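Local coordinates for protein transcobalamin-1 (Homo sapiens, PDB 4KKI) that binds vitamin B12 with femtomolar affinity, carries it and protects it from the acid of the stomach, at residues Leu95-Ile98 against Ile99-Leu102; Leu112-Tyr116 against His117-Lys121; Tyr418-Arg421 against Asn422-Leu426; Asn354-Val357 against Phe358-Met362; Asn270-Leu273 against Thr274-Gln278. All coordinates share one frame; numbering follows the deposited sequence.

Contact 1 of 5, residues Leu95-Ile98 against Ile99-Leu102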
# COMPACT_ATOMS: atom_id res chain seq x y z
N LEU A 95 -11.65 5.45 -0.92
CA LEU A 95 -12.32 6.33 -1.86
C LEU A 95 -11.31 7.01 -2.78
O LEU A 95 -11.58 7.22 -3.97
CB LEU A 95 -13.15 7.38 -1.11
CG LEU A 95 -13.90 8.38 -1.99
CD1 LEU A 95 -14.78 7.65 -2.99
CD2 LEU A 95 -14.73 9.33 -1.14
N ALA A 96 -10.15 7.36 -2.22
CA ALA A 96 -9.08 7.95 -3.00
C ALA A 96 -8.65 7.03 -4.14
O ALA A 96 -8.50 7.46 -5.28
CB ALA A 96 -7.89 8.29 -2.11
N LEU A 97 -8.46 5.75 -3.83
CA LEU A 97 -8.08 4.76 -4.84
C LEU A 97 -9.17 4.60 -5.89
O LEU A 97 -8.88 4.40 -7.07
CB LEU A 97 -7.77 3.41 -4.20
CG LEU A 97 -6.42 3.29 -3.49
CD1 LEU A 97 -6.30 1.93 -2.81
CD2 LEU A 97 -5.27 3.50 -4.47
N ILE A 98 -10.43 4.67 -5.46
CA ILE A 98 -11.55 4.57 -6.38
C ILE A 98 -11.50 5.70 -7.40
O ILE A 98 -11.62 5.47 -8.60
CB ILE A 98 -12.90 4.59 -5.64
CG1 ILE A 98 -13.10 3.27 -4.89
CG2 ILE A 98 -14.05 4.81 -6.61
CD1 ILE A 98 -14.38 3.22 -4.09
N ILE A 99 -11.31 6.91 -6.91
CA ILE A 99 -11.22 8.09 -7.76
C ILE A 99 -10.04 7.98 -8.72
O ILE A 99 -10.16 8.28 -9.91
CB ILE A 99 -11.13 9.38 -6.93
CG1 ILE A 99 -12.38 9.55 -6.07
CG2 ILE A 99 -10.92 10.59 -7.83
CD1 ILE A 99 -12.37 10.75 -5.15
N LEU A 100 -8.90 7.53 -8.20
CA LEU A 100 -7.70 7.37 -9.02
C LEU A 100 -7.92 6.34 -10.12
O LEU A 100 -7.60 6.58 -11.28
CB LEU A 100 -6.49 6.99 -8.17
CG LEU A 100 -5.99 8.03 -7.16
CD1 LEU A 100 -4.88 7.44 -6.30
CD2 LEU A 100 -5.52 9.29 -7.86
N ALA A 101 -8.48 5.19 -9.74
CA ALA A 101 -8.75 4.12 -10.69
C ALA A 101 -9.75 4.54 -11.77
O ALA A 101 -9.61 4.16 -12.93
CB ALA A 101 -9.25 2.88 -9.97
N LEU A 102 -10.75 5.33 -11.39
CA LEU A 102 -11.78 5.76 -12.33
C LEU A 102 -11.30 6.88 -13.25
O LEU A 102 -11.88 7.12 -14.31
CB LEU A 102 -13.04 6.21 -11.59
CG LEU A 102 -13.92 5.12 -10.97
CD1 LEU A 102 -15.01 5.74 -10.10
CD2 LEU A 102 -14.54 4.24 -12.05

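Contact 2 of 5, residues Leu112-Tyr116 against His117-Lys121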
# COMPACT_ATOMS: atom_id res chain seq x y z
N LEU A 112 -18.44 8.55 -13.33
CA LEU A 112 -18.91 8.07 -12.03
C LEU A 112 -18.36 8.93 -10.90
O LEU A 112 -18.99 9.07 -9.85
CB LEU A 112 -18.51 6.60 -11.81
CG LEU A 112 -19.40 5.50 -12.40
CD1 LEU A 112 -19.38 5.51 -13.92
CD2 LEU A 112 -18.97 4.14 -11.86
N ILE A 113 -17.18 9.49 -11.11
CA ILE A 113 -16.56 10.37 -10.13
C ILE A 113 -17.42 11.61 -9.91
O ILE A 113 -17.66 12.02 -8.78
CB ILE A 113 -15.17 10.83 -10.59
CG1 ILE A 113 -14.26 9.62 -10.83
CG2 ILE A 113 -14.56 11.78 -9.56
CD1 ILE A 113 -12.90 9.98 -11.39
N TYR A 114 -17.90 12.19 -11.01
CA TYR A 114 -18.64 13.44 -10.94
C TYR A 114 -20.14 13.21 -10.78
O TYR A 114 -20.86 14.07 -10.26
CB TYR A 114 -18.34 14.30 -12.16
CG TYR A 114 -16.85 14.49 -12.37
CD1 TYR A 114 -16.13 15.37 -11.58
CD2 TYR A 114 -16.17 13.78 -13.36
CE1 TYR A 114 -14.77 15.55 -11.76
CE2 TYR A 114 -14.82 13.95 -13.55
CZ TYR A 114 -14.12 14.84 -12.75
OH TYR A 114 -12.77 15.01 -12.93
N ASP A 115 -20.62 12.04 -11.21
CA ASP A 115 -22.03 11.69 -11.05
C ASP A 115 -22.35 11.29 -9.62
O ASP A 115 -23.49 11.43 -9.17
CB ASP A 115 -22.42 10.58 -12.02
CG ASP A 115 -22.44 11.04 -13.47
OD1 ASP A 115 -22.61 12.26 -13.71
OD2 ASP A 115 -22.29 10.19 -14.37
N TYR A 116 -21.34 10.80 -8.90
CA TYR A 116 -21.52 10.38 -7.51
C TYR A 116 -20.92 11.40 -6.55
O TYR A 116 -21.03 11.24 -5.33
CB TYR A 116 -20.89 9.01 -7.27
CG TYR A 116 -21.53 7.87 -8.03
CD1 TYR A 116 -22.89 7.90 -8.33
CD2 TYR A 116 -20.79 6.78 -8.45
CE1 TYR A 116 -23.48 6.85 -9.03
CE2 TYR A 116 -21.37 5.73 -9.14
CZ TYR A 116 -22.72 5.78 -9.43
OH TYR A 116 -23.30 4.74 -10.12
N HIS A 117 -20.30 12.44 -7.10
CA HIS A 117 -19.63 13.47 -6.32
C HIS A 117 -18.58 12.89 -5.37
O HIS A 117 -18.51 13.26 -4.20
CB HIS A 117 -20.64 14.33 -5.55
CG HIS A 117 -21.45 15.23 -6.43
ND1 HIS A 117 -21.20 16.58 -6.55
CD2 HIS A 117 -22.49 14.97 -7.26
CE1 HIS A 117 -22.05 17.11 -7.40
NE2 HIS A 117 -22.85 16.16 -7.84
N LEU A 118 -17.76 11.99 -5.90
CA LEU A 118 -16.76 11.29 -5.10
C LEU A 118 -15.66 12.22 -4.61
O LEU A 118 -15.10 12.01 -3.53
CB LEU A 118 -16.16 10.12 -5.89
CG LEU A 118 -17.16 9.06 -6.35
CD1 LEU A 118 -16.45 7.89 -7.01
CD2 LEU A 118 -18.01 8.59 -5.17
N ILE A 119 -15.34 13.23 -5.40
CA ILE A 119 -14.33 14.21 -5.03
C ILE A 119 -14.80 14.99 -3.80
O ILE A 119 -14.05 15.18 -2.85
CB ILE A 119 -14.02 15.18 -6.18
CG1 ILE A 119 -13.35 14.44 -7.34
CG2 ILE A 119 -13.12 16.32 -5.71
CD1 ILE A 119 -13.00 15.33 -8.52
N ASP A 120 -16.06 15.43 -3.84
CA ASP A 120 -16.66 16.13 -2.71
C ASP A 120 -16.65 15.23 -1.47
O ASP A 120 -16.36 15.69 -0.37
CB ASP A 120 -18.08 16.58 -3.04
CG ASP A 120 -18.12 17.69 -4.07
OD1 ASP A 120 -17.15 17.81 -4.85
OD2 ASP A 120 -19.11 18.44 -4.12
N LYS A 121 -16.97 13.96 -1.67
CA LYS A 121 -17.01 13.00 -0.56
C LYS A 121 -15.61 12.77 0.01
O LYS A 121 -15.45 12.61 1.22
CB LYS A 121 -17.64 11.68 -1.00
CG LYS A 121 -19.15 11.74 -1.18
CD LYS A 121 -19.85 11.97 0.15
CE LYS A 121 -21.33 12.23 -0.04
NZ LYS A 121 -22.02 11.13 -0.77

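Contact 3 of 5, residues Tyr418-Arg421 against Asn422-Leu426. With NAG (2-acetamido-2-deoxy-beta-D-glucopyranose), chain H.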
# COMPACT_ATOMS: atom_id res chain seq x y z
N TYR A 418 2.68 -16.34 4.79
CA TYR A 418 4.04 -16.65 5.21
C TYR A 418 4.26 -18.14 5.43
O TYR A 418 3.74 -18.72 6.38
CB TYR A 418 4.41 -15.87 6.48
CG TYR A 418 5.85 -16.07 6.90
CD1 TYR A 418 6.87 -15.33 6.32
CD2 TYR A 418 6.19 -17.01 7.87
CE1 TYR A 418 8.19 -15.50 6.69
CE2 TYR A 418 7.51 -17.19 8.25
CZ TYR A 418 8.50 -16.44 7.66
OH TYR A 418 9.81 -16.61 8.03
N VAL A 419 5.04 -18.76 4.55
CA VAL A 419 5.36 -20.18 4.66
C VAL A 419 6.42 -20.40 5.73
O VAL A 419 7.53 -19.88 5.63
CB VAL A 419 5.84 -20.76 3.32
CG1 VAL A 419 6.19 -22.23 3.47
CG2 VAL A 419 4.78 -20.56 2.25
N VAL A 420 6.08 -21.18 6.75
CA VAL A 420 6.96 -21.38 7.89
C VAL A 420 7.97 -22.50 7.66
O VAL A 420 7.72 -23.42 6.88
CB VAL A 420 6.15 -21.66 9.17
CG1 VAL A 420 5.13 -20.55 9.39
CG2 VAL A 420 5.46 -23.01 9.08
N ARG A 421 9.11 -22.41 8.33
CA ARG A 421 10.16 -23.41 8.19
C ARG A 421 10.50 -24.06 9.53
O ARG A 421 10.12 -23.56 10.58
CB ARG A 421 11.42 -22.79 7.56
CG ARG A 421 11.22 -22.27 6.14
CD ARG A 421 12.55 -21.93 5.48
NE ARG A 421 13.29 -20.89 6.19
CZ ARG A 421 13.28 -19.60 5.87
NH1 ARG A 421 12.59 -19.18 4.82
NH2 ARG A 421 13.99 -18.73 6.58
N ASN A 422 11.21 -25.18 9.47
CA ASN A 422 11.53 -25.96 10.66
C ASN A 422 12.41 -25.21 11.65
O ASN A 422 13.41 -24.60 11.27
CB ASN A 422 12.21 -27.27 10.26
CG ASN A 422 12.14 -28.32 11.35
OD1 ASN A 422 11.14 -28.42 12.06
ND2 ASN A 422 13.20 -29.10 11.49
N GLY A 423 12.02 -25.25 12.92
CA GLY A 423 12.81 -24.64 13.98
C GLY A 423 12.68 -23.13 14.05
O GLY A 423 13.53 -22.46 14.63
N GLU A 424 11.62 -22.59 13.46
CA GLU A 424 11.40 -21.15 13.46
C GLU A 424 10.76 -20.67 14.76
O GLU A 424 9.81 -21.28 15.26
CB GLU A 424 10.53 -20.74 12.27
CG GLU A 424 11.27 -19.94 11.22
CD GLU A 424 10.34 -19.38 10.16
OE1 GLU A 424 10.58 -18.24 9.69
OE2 GLU A 424 9.36 -20.06 9.80
N ASN A 425 11.28 -19.58 15.31
CA ASN A 425 10.67 -18.94 16.47
C ASN A 425 9.56 -17.97 16.04
O ASN A 425 9.78 -16.77 15.96
CB ASN A 425 11.73 -18.19 17.29
CG ASN A 425 12.74 -19.12 17.93
OD1 ASN A 425 12.41 -20.23 18.33
ND2 ASN A 425 13.98 -18.66 18.02
N LEU A 426 8.38 -18.52 15.77
CA LEU A 426 7.24 -17.71 15.36
C LEU A 426 6.62 -17.00 16.55
O LEU A 426 6.46 -17.58 17.62
CB LEU A 426 6.19 -18.59 14.68
CG LEU A 426 6.70 -19.43 13.51
CD1 LEU A 426 5.56 -20.24 12.93
CD2 LEU A 426 7.33 -18.53 12.46
C1 NAG H . 10.46 -20.34 22.28
C2 NAG H . 11.93 -20.39 22.67
C3 NAG H . 12.09 -20.40 24.19
C4 NAG H . 11.33 -19.23 24.79
C5 NAG H . 9.89 -19.19 24.29
C6 NAG H . 9.21 -17.92 24.80
C7 NAG H . 13.74 -21.43 21.44
C8 NAG H . 14.63 -22.64 21.42
N2 NAG H . 12.59 -21.55 22.09
O3 NAG H . 13.45 -20.30 24.52
O4 NAG H . 11.33 -19.34 26.20
O5 NAG H . 9.83 -19.22 22.88
O6 NAG H . 7.92 -17.83 24.23
O7 NAG H . 14.08 -20.39 20.87

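Contact 4 of 5, residues Asn354-Val357 against Phe358-Met362. With NAG (2-acetamido-2-deoxy-beta-D-glucopyranose), chain G.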
# COMPACT_ATOMS: atom_id res chain seq x y z
N ASN A 354 4.31 -29.64 6.06
CA ASN A 354 5.32 -28.83 5.42
C ASN A 354 4.63 -27.94 4.39
O ASN A 354 3.71 -28.38 3.72
CB ASN A 354 6.33 -29.73 4.73
CG ASN A 354 7.65 -29.04 4.45
OD1 ASN A 354 8.02 -28.06 5.09
ND2 ASN A 354 8.38 -29.57 3.48
N GLY A 355 5.08 -26.70 4.29
CA GLY A 355 4.45 -25.76 3.39
C GLY A 355 3.22 -25.09 3.96
O GLY A 355 2.48 -24.42 3.25
N SER A 356 2.99 -25.29 5.25
CA SER A 356 1.88 -24.63 5.92
C SER A 356 2.20 -23.16 6.11
O SER A 356 3.36 -22.78 6.14
CB SER A 356 1.62 -25.29 7.28
OG SER A 356 0.81 -26.44 7.14
N VAL A 357 1.18 -22.34 6.25
CA VAL A 357 1.41 -20.92 6.47
C VAL A 357 1.34 -20.56 7.95
O VAL A 357 0.93 -21.38 8.78
CB VAL A 357 0.42 -20.04 5.67
CG1 VAL A 357 0.63 -20.24 4.18
CG2 VAL A 357 -1.02 -20.34 6.07
N PHE A 358 1.76 -19.34 8.27
CA PHE A 358 1.77 -18.83 9.63
C PHE A 358 0.39 -18.96 10.28
O PHE A 358 0.28 -19.23 11.47
CB PHE A 358 2.23 -17.37 9.61
CG PHE A 358 2.58 -16.81 10.97
CD1 PHE A 358 1.59 -16.42 11.86
CD2 PHE A 358 3.91 -16.64 11.33
CE1 PHE A 358 1.92 -15.90 13.09
CE2 PHE A 358 4.24 -16.12 12.57
CZ PHE A 358 3.24 -15.74 13.45
N LEU A 359 -0.66 -18.76 9.48
CA LEU A 359 -2.03 -18.85 9.99
C LEU A 359 -2.39 -20.26 10.45
O LEU A 359 -3.11 -20.44 11.43
CB LEU A 359 -3.03 -18.38 8.92
CG LEU A 359 -4.50 -18.33 9.32
CD1 LEU A 359 -4.70 -17.36 10.48
CD2 LEU A 359 -5.37 -17.93 8.13
N SER A 360 -1.88 -21.26 9.73
CA SER A 360 -2.14 -22.65 10.08
C SER A 360 -1.57 -22.97 11.46
O SER A 360 -2.17 -23.72 12.24
CB SER A 360 -1.54 -23.59 9.03
OG SER A 360 -2.11 -23.35 7.75
N VAL A 361 -0.41 -22.39 11.77
CA VAL A 361 0.21 -22.54 13.07
C VAL A 361 -0.70 -21.98 14.16
O VAL A 361 -0.93 -22.63 15.19
CB VAL A 361 1.58 -21.83 13.13
CG1 VAL A 361 2.10 -21.75 14.56
CG2 VAL A 361 2.58 -22.53 12.23
N MET A 362 -1.23 -20.79 13.92
CA MET A 362 -2.12 -20.13 14.86
C MET A 362 -3.37 -20.96 15.13
O MET A 362 -3.82 -21.07 16.26
CB MET A 362 -2.52 -18.74 14.35
CG MET A 362 -1.35 -17.79 14.17
SD MET A 362 -1.86 -16.14 13.63
CE MET A 362 -2.95 -15.67 14.98
C1 NAG G . 9.66 -29.05 3.07
C2 NAG G . 11.09 -29.58 3.26
C3 NAG G . 12.12 -28.50 2.99
C4 NAG G . 11.87 -27.91 1.61
C5 NAG G . 10.44 -27.40 1.54
C6 NAG G . 10.15 -26.80 0.17
C7 NAG G . 12.38 -30.28 5.20
C8 NAG G . 13.27 -31.29 4.54
N2 NAG G . 11.20 -30.09 4.61
O3 NAG G . 13.43 -29.06 3.03
O4 NAG G . 12.79 -26.84 1.36
O5 NAG G . 9.56 -28.50 1.76
O6 NAG G . 8.86 -27.26 -0.26
O7 NAG G . 12.70 -29.68 6.21

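Contact 5 of 5, residues Asn270-Leu273 against Thr274-Gln278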
# COMPACT_ATOMS: atom_id res chain seq x y z
N ASN A 270 16.30 -5.08 -11.28
CA ASN A 270 16.72 -6.47 -11.47
C ASN A 270 16.36 -7.38 -10.30
O ASN A 270 15.88 -8.50 -10.50
CB ASN A 270 18.23 -6.54 -11.74
CG ASN A 270 18.61 -5.95 -13.09
OD1 ASN A 270 17.78 -5.83 -13.99
ND2 ASN A 270 19.88 -5.57 -13.23
N THR A 271 16.60 -6.89 -9.09
CA THR A 271 16.26 -7.64 -7.89
C THR A 271 14.76 -7.90 -7.80
O THR A 271 14.32 -9.01 -7.47
CB THR A 271 16.74 -6.91 -6.62
OG1 THR A 271 18.16 -6.79 -6.65
CG2 THR A 271 16.32 -7.66 -5.37
N VAL A 272 13.96 -6.89 -8.13
CA VAL A 272 12.51 -7.04 -8.14
C VAL A 272 12.07 -8.09 -9.16
O VAL A 272 11.24 -8.94 -8.86
CB VAL A 272 11.80 -5.69 -8.41
CG1 VAL A 272 10.30 -5.90 -8.61
CG2 VAL A 272 12.06 -4.72 -7.26
N LEU A 273 12.65 -8.03 -10.36
CA LEU A 273 12.32 -9.00 -11.41
C LEU A 273 12.65 -10.42 -10.96
O LEU A 273 11.93 -11.36 -11.29
CB LEU A 273 13.07 -8.67 -12.71
CG LEU A 273 12.65 -7.39 -13.44
CD1 LEU A 273 13.55 -7.12 -14.63
CD2 LEU A 273 11.19 -7.46 -13.87
N THR A 274 13.73 -10.57 -10.21
CA THR A 274 14.11 -11.86 -9.67
C THR A 274 13.06 -12.35 -8.68
O THR A 274 12.69 -13.52 -8.68
CB THR A 274 15.47 -11.79 -8.95
OG1 THR A 274 16.48 -11.38 -9.88
CG2 THR A 274 15.84 -13.15 -8.38
N GLU A 275 12.57 -11.43 -7.85
CA GLU A 275 11.53 -11.75 -6.88
C GLU A 275 10.26 -12.23 -7.56
O GLU A 275 9.63 -13.19 -7.11
CB GLU A 275 11.22 -10.53 -6.00
CG GLU A 275 12.39 -10.02 -5.18
CD GLU A 275 12.65 -10.86 -3.94
OE1 GLU A 275 13.04 -12.04 -4.08
OE2 GLU A 275 12.47 -10.33 -2.82
N ILE A 276 9.88 -11.56 -8.65
CA ILE A 276 8.68 -11.92 -9.40
C ILE A 276 8.76 -13.36 -9.91
O ILE A 276 7.80 -14.13 -9.78
CB ILE A 276 8.47 -10.98 -10.61
CG1 ILE A 276 8.28 -9.54 -10.13
CG2 ILE A 276 7.27 -11.43 -11.43
CD1 ILE A 276 8.14 -8.55 -11.26
N SER A 277 9.90 -13.72 -10.48
CA SER A 277 10.09 -15.06 -11.03
C SER A 277 10.04 -16.12 -9.94
O SER A 277 9.70 -17.27 -10.20
CB SER A 277 11.43 -15.14 -11.78
OG SER A 277 12.51 -14.90 -10.91
N GLN A 278 10.36 -15.72 -8.71
CA GLN A 278 10.32 -16.63 -7.58
C GLN A 278 8.94 -16.67 -6.93
O GLN A 278 8.73 -17.38 -5.95
CB GLN A 278 11.38 -16.24 -6.55
CG GLN A 278 12.80 -16.38 -7.07
CD GLN A 278 13.82 -15.78 -6.13
OE1 GLN A 278 13.48 -15.01 -5.23
NE2 GLN A 278 15.09 -16.12 -6.34

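Contact 1 of 5, residues Leu95-Ile98 against Ile99-Leu102
Ile98 and Leu102, one turn apart on helix 92-102, form the tight end of this local contact within the alpha6-alpha6 barrel of the N-terminal alpha domain. The two side chains run side by side and point the same way, and the Ile98 branch that touches is CG2, which meets Leu102 CD1 at 3.7 Å. That methyl stands opposite the backbone N across the first torsion (chi1 -72° places CG1 beside N instead), and so lies along the helix surface toward the next turn. Branched aliphatic residues suit this buried face, set against Ile76 and Ile79 of helix 69-85, where Ile79 touches both. Leu95 and Ile99, turned to helix 118-135, pair more loosely, with Leu95 CG 4.2 Å from Ile99 CD1. Ala96 is small enough to let helix 144-156 come close, its methyl touching Leu149, Asp150 and Ala153.

The loose side belongs to Leu97, the one partly exposed residue here. Its CD2 only reaches Leu100 CD1 at 4.4 Å, and its side chain lies about 4 Å from the bound cyanocobalamin, so this leucine gives the helix an apolar surface next to the vitamin. Beneath the side chains four successive backbone bonds keep the helix regular, pairing the N-H groups of residues 99-102 with the carbonyls of residues 95-98. The last of them runs from Leu102 N to Ile98 O, 2.9 Å long and bent to 149° at the hydrogen.

Contact 2 of 5, residues Leu112-Tyr116 against His117-Lys121
Ile113 and Ile119 meet because each has CG1 beside its own backbone N (chi1 -58° and -67°). For Ile113 this turns CG2 toward the next helix, and for Ile119 it sends the longer branch back toward the first. Ile113 CG2 lies 3.7 Å from Ile119 CG1, the two chains crossing obliquely, and the same CG2 sits over the centre of the Tyr114 ring. Ile119 CD1 also approaches Tyr114 CE1 at 3.7 Å, so one methyl group is shared between an aliphatic chain and an aromatic ring.

His117, with a positive phi of 56°, ends the first helix, and Leu118 N then bonds back five residues to Ile113 O (2.9 Å, in the carbonyl plane). Beside that bond Ile113 CG2 lies 4.3 Å from Leu118 CB. Leu118 CD2 adds a further contact, 3.6 Å from Tyr116 CB. The His117 ring is set with one face over Tyr114 O, near its rim, on the exposed side where a polar ring is well suited. His117 also serves as N-cap of the following helix, its O accepting the bond from Lys121 N.

Around this corner, which joins helix 111-115 to helix 118-135, Ile113 and Leu118 are turned to helix 92-102, Tyr116 leans on Lys80 and Val83 of helix 69-85, and Tyr114 and Ile119 both touch Phe157.

Contact 3 of 5, residues Tyr418-Arg421 against Asn422-Leu426
Tyr418 and Glu424 approach from opposite directions, and the carboxylate meets the phenol at the ring edge. Glu424 OE1 lies in the plane of the ring and takes a very short bond, 2.5 Å, from Tyr418 OH, with ring and carboxylate planes 31° apart. The second oxygen is used differently: Arg421 N donates to Glu424 OE2 at 2.8 Å in an almost straight bond (168°), but comes from above the carboxylate plane. One acid thus grips a side chain and a backbone N-H, and Ser406 OG binds OE1 as well, which should hold the group firmly against rotation. The first torsion of Glu424 is off any staggered position (chi1 -111°), with the chain extended beyond CG to span the gap. The guanidinium of Arg421 is not in contact with the acid, though its positive charge nearby may help to stabilise it.

A type II beta turn from Arg421 to Glu424 makes these meetings possible. Gly423 takes its third position with positive phi, a place suited to a residue without a side chain, while the closing bond from Glu424 N to Arg421 O is weak at 3.4 Å. Val420 and Leu426 cross at about a right angle, with Val420 CG1 3.6 Å from Leu426 CD1, as befits two buried aliphatic residues.

The turn leads into strand 426-432 of the C-terminal beta domain. Leu426 packs on Phe358 and Val361 of helix 358-368 and on Val336 of strand 333-341, and Tyr418 touches Leu411, a cobalamin-binding residue.

Contact 4 of 5, residues Asn354-Val357 against Phe358-Met362
The start of helix 358-368 in the C-terminal beta domain is the setting here, with Val357 in the N-cap position and Ser360 one turn on. The valine side chain has no polar atom to offer the N-H groups of the first turn. Its carbonyl starts the backbone ladder with two weak bonds: Val357 O accepts from Ser360 N at 3.0 Å, strongly bent at 126°, and from Val361 N at a long 3.4 Å.

The side chains close over this turn. Val357 CG2, which stands between its own backbone N and carbonyl carbon, is 3.6 Å from Ser360 OG and 4.0 Å from Leu359 CB, so one methyl covers two residues of the turn. Ser360 CB comes within 4.0 Å of Ser356 CB, and these small side chains let the approach to the helix lie close against it. Ser356 OG bonds to Leu353 O, just before the loop. On the inner side, Phe358 CG is anti to N (chi1 -167°), which swings the ring into the protein, and Met362 SD lies in the plane of that ring at its edge.

At the other end the loop turns outward through Gly355, whose positive phi suits a residue without a side chain. Asn354 ND2 is joined covalently to C1 of an N-acetylglucosamine, and the asparagine is poorly ordered.

Strand 345-353 feeds this loop, and the helix lies against the sheet, Val361 on Val336 and Tyr338 of strand 333-341, and Phe358 on Leu426 and Val428 of strand 426-432.

Contact 5 of 5, residues Asn270-Leu273 against Thr274-Gln278
Thr274 and Asn270 meet through one carbonyl oxygen that takes two bonds. Asn270 O accepts Thr274 N at 3.0 Å, the ordinary helical bond, and Thr274 OG1 at the same length, the two donors reaching it from opposite faces of the carbonyl plane. For the second, chi1 -60° puts OG1 beside the backbone N and pointing back along the helix, so the hydroxyl of this exposed residue donates to the helix's own backbone. Ser277 differs: its OG lies between the backbone N and carbonyl carbon (chi1 62°) and bonds only three residues back, at 2.6 Å to Thr274 O, which Gln278 N also joins from the same face.

The buried side is apolar and looser. Leu273 CD2 lies alongside Ile276 CD1 at 4.2 Å, both chains pointing the same way, and Val272 CG1 is 4.3 Å from the same methyl. Branched residues suit this face, where the neighbours are hydrocarbon.

Second partners position the remaining polar groups. Thr271 OG1 has both Asn235 O and, within the helix, Gln267 O as partners for its one proton. Glu275, bent at chi2, bonds through OE2 to Thr241 OG1. The bonds to Asn235 and Thr241 tie the helix to the segment between helices 213-229 and 244-252.

The apolar face rests on helix 284-294 through Val272 and Ile276, both touching Leu294, while Ile276 also touches Pro38 and Leu39 of helix 37-45.

Contact 1 is the most buried of the five and is held by apolar side chains. Contact 2, about 10 Å away between centres, touches it and shares its helix 92-102 neighbourhood, but lies at a helix corner where exposed rings and a cap appear. Contact 5 belongs to the same N-terminal alpha domain, on a helix whose exposed side uses hydroxyl-to-carbonyl bonds. Contacts 3 and 4 form a second group in the beta domain, their centres about 8 Å apart, joined by probable backbone hydrogen bonds of Tyr418 with Phe358 and Val420 with Ser356. There a carboxylate bonded to a phenol, a serine and a backbone N-H meets a helix start and a glycosylated loop.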